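Long-range contact in ML032222a iGluR (Mnemiopsis leidyi, PDB 4YKI), which binds glycine in its clamshell ligand-binding domain and probably forms part of a glycine-activated, glutamate-receptor-type ion channel: residues 10-21 against 83-91. Residues are numbered along the deposited sequence; the frame is centred on the assembly and turned at random.
Sequences LRLGSVEEQPFM and DKTDMIAID. With GLY (glycine), chain E.
Residues 10-13, of strand 9-13, and strand 87-89 pair in parallel, their short axes crossing at 51° and 4.4 Å apart at closest approach, with Leu12 opposite Met87 and Gly13 opposite Ile88; these are the central strand and one outer strand of the three-stranded parallel sheet in this periplasmic-binding-protein-like ligand-binding domain. Gly13 bonds through both its polar backbone atoms, N donating to Met87 O and O accepting from Ala89 N (each 2.8 Å). Just ahead of strand 87-89, Asp86 is gripped side-on by Arg11 of the other strand: NE reaches OD2 at 2.9 Å in the guanidinium plane, and NH2 donates to OD1. The two planes are turned 39° apart, and both nitrogens meet the carboxylate from above its plane. Arg11 N also donates to OD2, while Asp86 N returns a bond to Arg11 O. Bends at chi2 (87°) and chi3 fold the arginine back so that Lys84 O lies over one guanidinium face, toward its rim, and bring NH2 to Asp83 O. On the sheet face shared by Leu12 and Met87, Leu12 CD2 packs on Met87 CE, and Val42 of helix 37-49 touches Leu12.

Past Gly13, Ser14 OG donates to Ala89 O. Asp91 and Glu17 belong to the glycine pocket, where Arg144 pairs with Glu17 OE1. The Asp91 carboxylate lies nearly parallel to the Phe20 ring, with CB centred over the face in a CH-pi contact, 3.6 Å from the centroid. From the backbone of Asp91, O accepts a 2.9 Å hydrogen bond from the amino N of the bound glycine.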
loop_
_atom_site.group_PDB
_atom_site.type_symbol
_atom_site.label_atom_id
_atom_site.label_comp_id
_atom_site.label_asym_id
_atom_site.label_seq_id
_atom_site.Cartn_x
_atom_site.Cartn_y
_atom_site.Cartn_z
ATOM N N LEU B 10 0.856 24.179 9.737
ATOM C CA LEU B 10 1.199 22.854 10.196
ATOM C C LEU B 10 2.657 22.751 10.632
ATOM O O LEU B 10 3.550 23.239 9.964
ATOM C CB LEU B 10 0.916 21.812 9.110
ATOM C CG LEU B 10 -0.525 21.650 8.612
ATOM C CD1 LEU B 10 -0.627 20.469 7.643
ATOM C CD2 LEU B 10 -1.501 21.498 9.789
ATOM N N ARG B 11 2.872 22.074 11.751
ATOM C CA ARG B 11 4.189 21.682 12.203
ATOM C C ARG B 11 4.383 20.240 11.773
ATOM O O ARG B 11 3.602 19.371 12.163
ATOM C CB ARG B 11 4.308 21.838 13.724
ATOM C CG ARG B 11 4.150 23.287 14.257
ATOM C CD ARG B 11 2.696 23.748 14.542
ATOM N NE ARG B 11 1.954 22.671 15.162
ATOM C CZ ARG B 11 2.037 22.291 16.429
ATOM N NH1 ARG B 11 2.715 23.008 17.317
ATOM N NH2 ARG B 11 1.402 21.181 16.796
ATOM N N LEU B 12 5.391 19.999 10.956
ATOM C CA LEU B 12 5.597 18.688 10.337
ATOM C C LEU B 12 6.839 18.024 10.890
ATOM O O LEU B 12 7.935 18.584 10.809
ATOM C CB LEU B 12 5.725 18.828 8.815
ATOM C CG LEU B 12 4.524 19.493 8.130
ATOM C CD1 LEU B 12 4.817 19.624 6.637
ATOM C CD2 LEU B 12 3.243 18.712 8.378
ATOM N N GLY B 13 6.689 16.846 11.483
ATOM C CA GLY B 13 7.837 16.102 11.964
ATOM C C GLY B 13 8.605 15.499 10.809
ATOM O O GLY B 13 8.000 14.889 9.914
ATOM N N SER B 14 9.921 15.612 10.843
ATOM C CA SER B 14 10.755 14.997 9.833
ATOM C C SER B 14 12.197 14.937 10.314
ATOM O O SER B 14 12.565 15.572 11.319
ATOM C CB SER B 14 10.674 15.749 8.486
ATOM O OG SER B 14 11.033 14.895 7.409
ATOM N N VAL B 15 12.987 14.154 9.590
ATOM C CA VAL B 15 14.433 14.083 9.742
ATOM C C VAL B 15 15.024 13.796 8.366
ATOM O O VAL B 15 14.318 13.358 7.468
ATOM C CB VAL B 15 14.898 12.960 10.709
ATOM C CG1 VAL B 15 14.445 13.210 12.111
ATOM C CG2 VAL B 15 14.472 11.569 10.245
ATOM N N GLU B 16 16.322 13.992 8.198
ATOM C CA GLU B 16 16.964 13.549 6.968
ATOM C C GLU B 16 16.889 12.032 6.843
ATOM O O GLU B 16 17.164 11.317 7.789
ATOM C CB GLU B 16 18.415 13.991 6.888
ATOM C CG GLU B 16 19.164 13.484 5.676
ATOM C CD GLU B 16 20.415 14.297 5.449
ATOM O OE1 GLU B 16 21.390 14.119 6.207
ATOM O OE2 GLU B 16 20.400 15.185 4.592
ATOM N N GLU B 17 16.507 11.566 5.656
ATOM C CA GLU B 17 16.529 10.155 5.271
ATOM C C GLU B 17 16.496 10.119 3.745
ATOM O O GLU B 17 15.427 10.187 3.136
ATOM C CB GLU B 17 15.337 9.386 5.842
ATOM C CG GLU B 17 15.306 7.926 5.386
ATOM C CD GLU B 17 15.179 6.919 6.504
ATOM O OE1 GLU B 17 15.953 7.005 7.474
ATOM O OE2 GLU B 17 14.320 6.009 6.405
ATOM N N GLN B 18 17.658 10.052 3.126
ATOM C CA GLN B 18 17.725 10.182 1.679
ATOM C C GLN B 18 17.137 8.917 1.054
ATOM O O GLN B 18 17.368 7.824 1.554
ATOM C CB GLN B 18 19.171 10.440 1.234
ATOM C CG GLN B 18 19.690 11.736 1.853
ATOM C CD GLN B 18 21.117 12.083 1.524
ATOM O OE1 GLN B 18 21.748 11.465 0.675
ATOM N NE2 GLN B 18 21.638 13.104 2.201
ATOM N N PRO B 19 16.366 9.055 -0.036
ATOM C CA PRO B 19 16.123 10.233 -0.869
ATOM C C PRO B 19 14.777 10.897 -0.539
ATOM O O PRO B 19 14.310 11.743 -1.301
ATOM C CB PRO B 19 16.059 9.632 -2.266
ATOM C CG PRO B 19 15.360 8.346 -2.047
ATOM C CD PRO B 19 15.865 7.833 -0.699
ATOM N N PHE B 20 14.160 10.506 0.567
ATOM C CA PHE B 20 12.897 11.062 1.007
ATOM C C PHE B 20 13.046 12.494 1.520
ATOM O O PHE B 20 12.253 13.363 1.152
ATOM C CB PHE B 20 12.296 10.138 2.056
ATOM C CG PHE B 20 12.011 8.758 1.526
ATOM C CD1 PHE B 20 10.987 8.552 0.627
ATOM C CD2 PHE B 20 12.802 7.681 1.882
ATOM C CE1 PHE B 20 10.738 7.293 0.109
ATOM C CE2 PHE B 20 12.558 6.418 1.367
ATOM C CZ PHE B 20 11.531 6.222 0.480
ATOM N N MET B 21 14.070 12.736 2.331
ATOM C CA MET B 21 14.388 14.074 2.844
ATOM C C MET B 21 15.894 14.238 2.918
ATOM O O MET B 21 16.609 13.331 3.352
ATOM C CB MET B 21 13.802 14.332 4.227
ATOM C CG MET B 21 12.311 14.585 4.244
ATOM S SD MET B 21 11.870 16.048 3.289
ATOM C CE MET B 21 10.701 16.794 4.402
ATOM N N ASP B 83 2.017 16.894 20.783
ATOM C CA ASP B 83 1.473 18.059 20.085
ATOM C C ASP B 83 2.546 19.064 19.696
ATOM O O ASP B 83 2.253 20.225 19.483
ATOM C CB ASP B 83 0.371 18.735 20.917
ATOM C CG ASP B 83 -0.400 19.817 20.152
ATOM O OD1 ASP B 83 -0.788 19.601 18.967
ATOM O OD2 ASP B 83 -0.626 20.902 20.749
ATOM N N LYS B 84 3.782 18.606 19.566
ATOM C CA LYS B 84 4.817 19.435 18.954
ATOM C C LYS B 84 4.665 19.500 17.435
ATOM O O LYS B 84 5.076 20.487 16.797
ATOM C CB LYS B 84 6.203 18.920 19.338
ATOM C CG LYS B 84 6.470 19.098 20.832
ATOM C CD LYS B 84 7.844 18.652 21.259
ATOM C CE LYS B 84 8.106 18.953 22.745
ATOM N NZ LYS B 84 9.341 18.285 23.208
ATOM N N THR B 85 4.078 18.449 16.869
ATOM C CA THR B 85 3.819 18.375 15.442
ATOM C C THR B 85 2.378 17.924 15.201
ATOM O O THR B 85 1.717 17.378 16.098
ATOM C CB THR B 85 4.789 17.424 14.753
ATOM O OG1 THR B 85 4.710 16.171 15.431
ATOM C CG2 THR B 85 6.205 17.962 14.798
ATOM N N ASP B 86 1.909 18.163 13.978
ATOM C CA ASP B 86 0.569 17.803 13.517
ATOM C C ASP B 86 0.545 16.606 12.575
ATOM O O ASP B 86 -0.496 15.973 12.388
ATOM C CB ASP B 86 -0.010 18.983 12.762
ATOM C CG ASP B 86 -0.044 20.219 13.596
ATOM O OD1 ASP B 86 -0.563 20.117 14.711
ATOM O OD2 ASP B 86 0.468 21.266 13.169
ATOM N N MET B 87 1.673 16.334 11.932
ATOM C CA MET B 87 1.797 15.238 10.991
ATOM C C MET B 87 3.270 14.909 10.883
ATOM O O MET B 87 4.084 15.814 10.982
ATOM C CB MET B 87 1.215 15.650 9.622
ATOM C CG MET B 87 1.252 14.557 8.550
ATOM S SD MET B 87 0.285 14.942 7.060
ATOM C CE MET B 87 1.357 16.117 6.229
ATOM N N ILE B 88 3.586 13.630 10.702
ATOM C CA ILE B 88 4.957 13.180 10.482
ATOM C C ILE B 88 5.104 12.974 8.979
ATOM O O ILE B 88 4.449 12.080 8.401
ATOM C CB ILE B 88 5.270 11.906 11.261
ATOM C CG1 ILE B 88 5.092 12.134 12.777
ATOM C CG2 ILE B 88 6.684 11.440 10.936
ATOM C CD1 ILE B 88 5.174 10.848 13.599
ATOM N N ALA B 89 5.911 13.835 8.341
ATOM C CA ALA B 89 6.120 13.829 6.893
ATOM C C ALA B 89 7.501 13.260 6.584
ATOM O O ALA B 89 8.506 13.985 6.583
ATOM C CB ALA B 89 5.955 15.217 6.339
ATOM N N ILE B 90 7.557 11.943 6.356
ATOM C CA ILE B 90 8.795 11.215 6.115
ATOM C C ILE B 90 8.372 9.862 5.547
ATOM O O ILE B 90 7.172 9.601 5.388
ATOM C CB ILE B 90 9.600 11.098 7.452
ATOM C CG1 ILE B 90 11.088 10.740 7.256
ATOM C CG2 ILE B 90 8.898 10.128 8.412
ATOM C CD1 ILE B 90 11.836 11.554 6.205
ATOM N N ASP B 91 9.335 9.006 5.218
ATOM C CA ASP B 91 9.035 7.592 4.981
ATOM C C ASP B 91 8.773 6.918 6.316
ATOM O O ASP B 91 9.651 6.285 6.889
ATOM C CB ASP B 91 10.173 6.920 4.220
ATOM C CG ASP B 91 11.527 7.007 4.919
ATOM O OD1 ASP B 91 11.925 8.107 5.373
ATOM O OD2 ASP B 91 12.215 5.936 4.971
HETATM N N GLY E . 11.574 4.390 7.892
HETATM C CA GLY E . 12.038 4.167 9.281
HETATM C C GLY E . 10.928 4.162 10.304
HETATM O O GLY E . 11.231 3.876 11.482
HETATM O OXT GLY E . 9.766 4.460 9.953
HETATM O O HOH W 1 1.519 23.035 20.032
#